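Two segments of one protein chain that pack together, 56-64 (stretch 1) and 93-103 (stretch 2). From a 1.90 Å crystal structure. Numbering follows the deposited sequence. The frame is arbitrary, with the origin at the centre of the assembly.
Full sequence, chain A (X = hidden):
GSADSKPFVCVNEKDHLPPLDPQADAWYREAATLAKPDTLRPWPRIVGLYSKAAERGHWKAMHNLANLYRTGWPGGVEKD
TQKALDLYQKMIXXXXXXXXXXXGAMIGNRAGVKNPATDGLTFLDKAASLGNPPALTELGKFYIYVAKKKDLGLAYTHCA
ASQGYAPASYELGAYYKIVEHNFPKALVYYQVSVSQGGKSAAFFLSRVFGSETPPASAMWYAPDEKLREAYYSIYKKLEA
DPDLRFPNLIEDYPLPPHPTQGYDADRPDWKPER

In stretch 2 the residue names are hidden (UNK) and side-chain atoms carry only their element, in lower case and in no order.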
# COMPACT_ATOMS: atom_id res chain seq x y z
N ARG A 56 -14.89 -15.60 -12.67
CA ARG A 56 -16.10 -14.79 -12.71
C ARG A 56 -15.80 -13.30 -12.82
O ARG A 56 -16.73 -12.50 -12.84
CB ARG A 56 -16.96 -15.06 -11.47
CG ARG A 56 -17.73 -16.36 -11.54
CD ARG A 56 -18.77 -16.46 -10.43
NE ARG A 56 -19.96 -15.64 -10.65
CZ ARG A 56 -20.96 -15.97 -11.46
NH1 ARG A 56 -20.93 -17.11 -12.13
NH2 ARG A 56 -22.01 -15.17 -11.58
N GLY A 57 -14.53 -12.92 -12.89
CA GLY A 57 -14.13 -11.54 -13.08
C GLY A 57 -13.71 -10.79 -11.83
O GLY A 57 -13.51 -9.57 -11.90
N HIS A 58 -13.57 -11.47 -10.70
CA HIS A 58 -13.20 -10.80 -9.46
C HIS A 58 -11.75 -10.33 -9.53
O HIS A 58 -10.84 -11.15 -9.68
CB HIS A 58 -13.40 -11.74 -8.27
CG HIS A 58 -13.51 -11.03 -6.96
ND1 HIS A 58 -12.41 -10.60 -6.25
CD2 HIS A 58 -14.59 -10.68 -6.23
CE1 HIS A 58 -12.81 -10.01 -5.14
NE2 HIS A 58 -14.13 -10.05 -5.10
N TRP A 59 -11.53 -9.02 -9.42
CA TRP A 59 -10.19 -8.51 -9.71
C TRP A 59 -9.24 -8.60 -8.53
O TRP A 59 -8.03 -8.77 -8.73
CB TRP A 59 -10.28 -7.08 -10.26
CG TRP A 59 -10.67 -6.01 -9.29
CD1 TRP A 59 -11.93 -5.55 -9.04
CD2 TRP A 59 -9.79 -5.26 -8.45
NE1 TRP A 59 -11.89 -4.56 -8.09
CE2 TRP A 59 -10.59 -4.36 -7.71
CE3 TRP A 59 -8.41 -5.26 -8.24
CZ2 TRP A 59 -10.04 -3.47 -6.78
CZ3 TRP A 59 -7.87 -4.38 -7.32
CH2 TRP A 59 -8.69 -3.49 -6.60
N LYS A 60 -9.74 -8.52 -7.29
CA LYS A 60 -8.85 -8.73 -6.15
C LYS A 60 -8.44 -10.19 -6.06
O LYS A 60 -7.30 -10.50 -5.68
CB LYS A 60 -9.53 -8.26 -4.87
CG LYS A 60 -9.55 -6.76 -4.73
CD LYS A 60 -10.73 -6.29 -3.91
CE LYS A 60 -10.61 -4.82 -3.57
NZ LYS A 60 -9.58 -4.58 -2.52
N ALA A 61 -9.34 -11.11 -6.41
CA ALA A 61 -8.97 -12.52 -6.46
C ALA A 61 -7.88 -12.78 -7.49
O ALA A 61 -6.97 -13.58 -7.25
CB ALA A 61 -10.21 -13.37 -6.76
N MET A 62 -7.96 -12.11 -8.65
CA MET A 62 -6.91 -12.22 -9.65
C MET A 62 -5.59 -11.70 -9.11
O MET A 62 -4.53 -12.32 -9.31
CB MET A 62 -7.29 -11.44 -10.91
CG MET A 62 -8.45 -12.02 -11.67
SD MET A 62 -8.69 -11.17 -13.23
CE MET A 62 -9.36 -9.61 -12.74
N HIS A 63 -5.62 -10.55 -8.44
CA HIS A 63 -4.42 -9.98 -7.85
C HIS A 63 -3.83 -10.91 -6.79
O HIS A 63 -2.64 -11.24 -6.83
CB HIS A 63 -4.74 -8.61 -7.27
CG HIS A 63 -3.63 -8.02 -6.45
ND1 HIS A 63 -2.59 -7.30 -7.00
CD2 HIS A 63 -3.40 -8.05 -5.11
CE1 HIS A 63 -1.77 -6.91 -6.05
NE2 HIS A 63 -2.23 -7.35 -4.89
N ASN A 64 -4.66 -11.36 -5.85
CA ASN A 64 -4.16 -12.21 -4.77
C ASN A 64 -3.62 -13.53 -5.31
O ASN A 64 -2.58 -14.01 -4.86
CB ASN A 64 -5.27 -12.48 -3.75
CG ASN A 64 -5.45 -11.34 -2.78
OD1 ASN A 64 -5.08 -10.21 -3.07
ND2 ASN A 64 -6.04 -11.64 -1.63
N UNK A 93 -7.80 -6.54 -19.16
CA UNK A 93 -8.96 -6.67 -20.04
C UNK A 93 -10.18 -5.97 -19.47
O UNK A 93 -11.00 -5.43 -20.22
o UNK A 93 -8.38 -10.03 -21.40
c UNK A 93 -9.27 -8.15 -20.28
c UNK A 93 -8.32 -8.80 -21.25
o UNK A 93 -7.50 -8.08 -21.86
N UNK A 94 -10.32 -5.98 -18.14
CA UNK A 94 -11.39 -5.26 -17.46
C UNK A 94 -11.01 -3.82 -17.14
O UNK A 94 -11.78 -3.13 -16.46
c UNK A 94 -12.38 -8.08 -14.94
c UNK A 94 -12.32 -7.41 -16.30
c UNK A 94 -11.76 -5.99 -16.17
c UNK A 94 -13.70 -7.39 -16.96
N UNK A 95 -9.85 -3.36 -17.61
CA UNK A 95 -9.36 -2.01 -17.34
C UNK A 95 -9.21 -1.74 -15.84
O UNK A 95 -9.44 -0.62 -15.37
c UNK A 95 -10.26 -0.95 -17.99
o UNK A 95 -9.99 1.39 -18.36
o UNK A 95 -8.32 0.07 -18.91
c UNK A 95 -9.47 0.26 -18.46
N UNK A 96 -8.81 -2.77 -15.09
CA UNK A 96 -8.60 -2.63 -13.65
C UNK A 96 -7.27 -1.91 -13.43
O UNK A 96 -6.23 -2.38 -13.92
c UNK A 96 -10.01 -4.63 -13.08
c UNK A 96 -8.28 -3.82 -11.48
c UNK A 96 -8.64 -3.99 -12.95
N UNK A 97 -7.26 -0.78 -12.73
CA UNK A 97 -6.00 -0.02 -12.60
C UNK A 97 -4.88 -0.81 -11.94
O UNK A 97 -3.72 -0.68 -12.35
c UNK A 97 -6.41 1.20 -11.76
c UNK A 97 -8.40 -0.08 -12.12
c UNK A 97 -7.89 1.32 -11.96
N UNK A 98 -5.20 -1.64 -10.95
CA UNK A 98 -4.17 -2.48 -10.33
C UNK A 98 -3.58 -3.47 -11.33
O UNK A 98 -2.42 -3.88 -11.19
n UNK A 98 -1.52 -3.40 -7.39
o UNK A 98 -3.21 -1.96 -7.04
c UNK A 98 -4.75 -3.22 -9.12
c UNK A 98 -3.71 -3.96 -8.27
c UNK A 98 -2.79 -3.02 -7.51
N UNK A 99 -4.35 -3.85 -12.35
CA UNK A 99 -3.83 -4.78 -13.35
C UNK A 99 -2.64 -4.23 -14.12
O UNK A 99 -1.72 -4.97 -14.46
N UNK A 100 -2.65 -2.92 -14.39
CA UNK A 100 -1.52 -2.30 -15.08
C UNK A 100 -0.29 -2.25 -14.18
O UNK A 100 0.83 -2.55 -14.62
c UNK A 100 -3.02 -0.88 -16.55
c UNK A 100 -5.35 -0.60 -17.10
c UNK A 100 -4.32 -0.62 -16.17
c UNK A 100 -3.78 -1.11 -18.83
c UNK A 100 -5.07 -0.84 -18.43
c UNK A 100 -2.76 -1.12 -17.89
c UNK A 100 -1.91 -0.90 -15.54
N UNK A 101 -0.48 -1.85 -12.92
CA UNK A 101 0.63 -1.84 -11.97
C UNK A 101 1.25 -3.22 -11.83
O UNK A 101 2.48 -3.36 -11.78
c UNK A 101 3.08 -1.42 -7.47
c UNK A 101 2.23 -2.49 -7.63
c UNK A 101 2.05 -0.31 -9.31
c UNK A 101 2.99 -0.33 -8.31
c UNK A 101 1.18 -1.38 -9.50
c UNK A 101 0.14 -1.35 -10.61
c UNK A 101 1.29 -2.47 -8.64
o UNK A 101 4.02 -1.43 -6.47
N UNK A 102 0.42 -4.26 -11.77
CA UNK A 102 0.95 -5.61 -11.56
C UNK A 102 1.71 -6.10 -12.79
O UNK A 102 2.72 -6.80 -12.65
o UNK A 102 -2.09 -6.50 -9.81
c UNK A 102 -0.88 -6.24 -9.91
o UNK A 102 -0.22 -5.73 -8.98
c UNK A 102 -0.18 -6.58 -11.22
N UNK A 103 1.24 -5.76 -13.99
CA UNK A 103 1.90 -6.25 -15.20
C UNK A 103 3.26 -5.59 -15.39
O UNK A 103 4.21 -6.25 -15.82
c UNK A 103 1.01 -6.00 -16.41
c UNK A 103 -0.32 -8.52 -18.30
s UNK A 103 1.38 -8.39 -17.73
c UNK A 103 1.56 -6.61 -17.69

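Position 93 carries two carbons, the second bearing two oxygens, and the group lies out of reach of stretch 1. A carboxylate on one methylene is aspartate, Asp-93.

Position 94 has four carbons forked at the second, with no heteroatom. One tip of the fork lies 3.6 Å from Gly-57 O and 4.0 Å from Met-62 CE. This is leucine, Leu-94, and the tip is CD1. It stands at the first residue to leave helical angles, facing a glycine that does the same on the other side. An ideal CB on Gly-57 would sit 4.1 Å from Leu-94 CD1, but its positive phi already calls for glycine, since a CB would jam against the preceding carbonyl.

Position 95 again has two carbons ending in two oxygens and touches nothing on stretch 1. It is Asp-95, with phi and psi of 59° and 35°, a left-handed turn between the two helices of its stretch.

Position 96 has one carbon carrying two more, branched directly at CB. One methyl comes within 3.5 Å of Trp-59 CE3. Three carbons forked this early make valine, Val-96; the methyl is CG1, and it meets the indole obliquely.

Position 97 has three carbons that close a ring onto the backbone nitrogen, which identifies Pro-97. Its CB points sideways and makes no contact. With no N-H to donate, proline is well suited to the start of a helix.

Position 98 has three carbons, the third carrying one oxygen and one nitrogen. Its CB lies 3.8 Å from Trp-59 CZ3, and the next carbon 3.7 Å from His-63 ND1. An amide at this length is glutamine, Gln-98; the second carbon is CG.

Position 99 has no side-chain atoms, so it is Gly-99. An ideal CB would meet nothing of stretch 1, but would be crowded by Val-96 O at 3.1 Å.

Position 100 shows one carbon and a six-carbon ring, without oxygen: Phe-100, out of reach of stretch 1.

Position 101 has the same ring plus an oxygen, hence Tyr-101. Its CB points toward stretch 1, yet the side chain makes no contact with it.

Position 102 has two carbons, the second with two oxygens, one of them 3.0 Å from His-63 ND1. This is Asp-102, and that oxygen is OD1. His-63 ND1 donates to it at a nearly straight 172°, with the acceptor close to the plane of the imidazole.

Position 103 is an unbranched run of two carbons, a sulfur and a carbon: Met-103, out of reach.

The helices run nearly parallel, at 14°, with axes 10.5 Å apart, so side chains must span the gap. Leu-94 and Val-96 supply the apolar part against Met-62 and Trp-59, and Asp-102 adds one directional bond from His-63. Gln-98 links the two parts: its aliphatic carbons pack on Trp-59 and His-63, while its NE2 donates to Asp-102 OD2 at 3.1 Å, helping to hold the carboxylate that receives the histidine.

Stretch 2, residues 93-103: DLDVPQGFYDM
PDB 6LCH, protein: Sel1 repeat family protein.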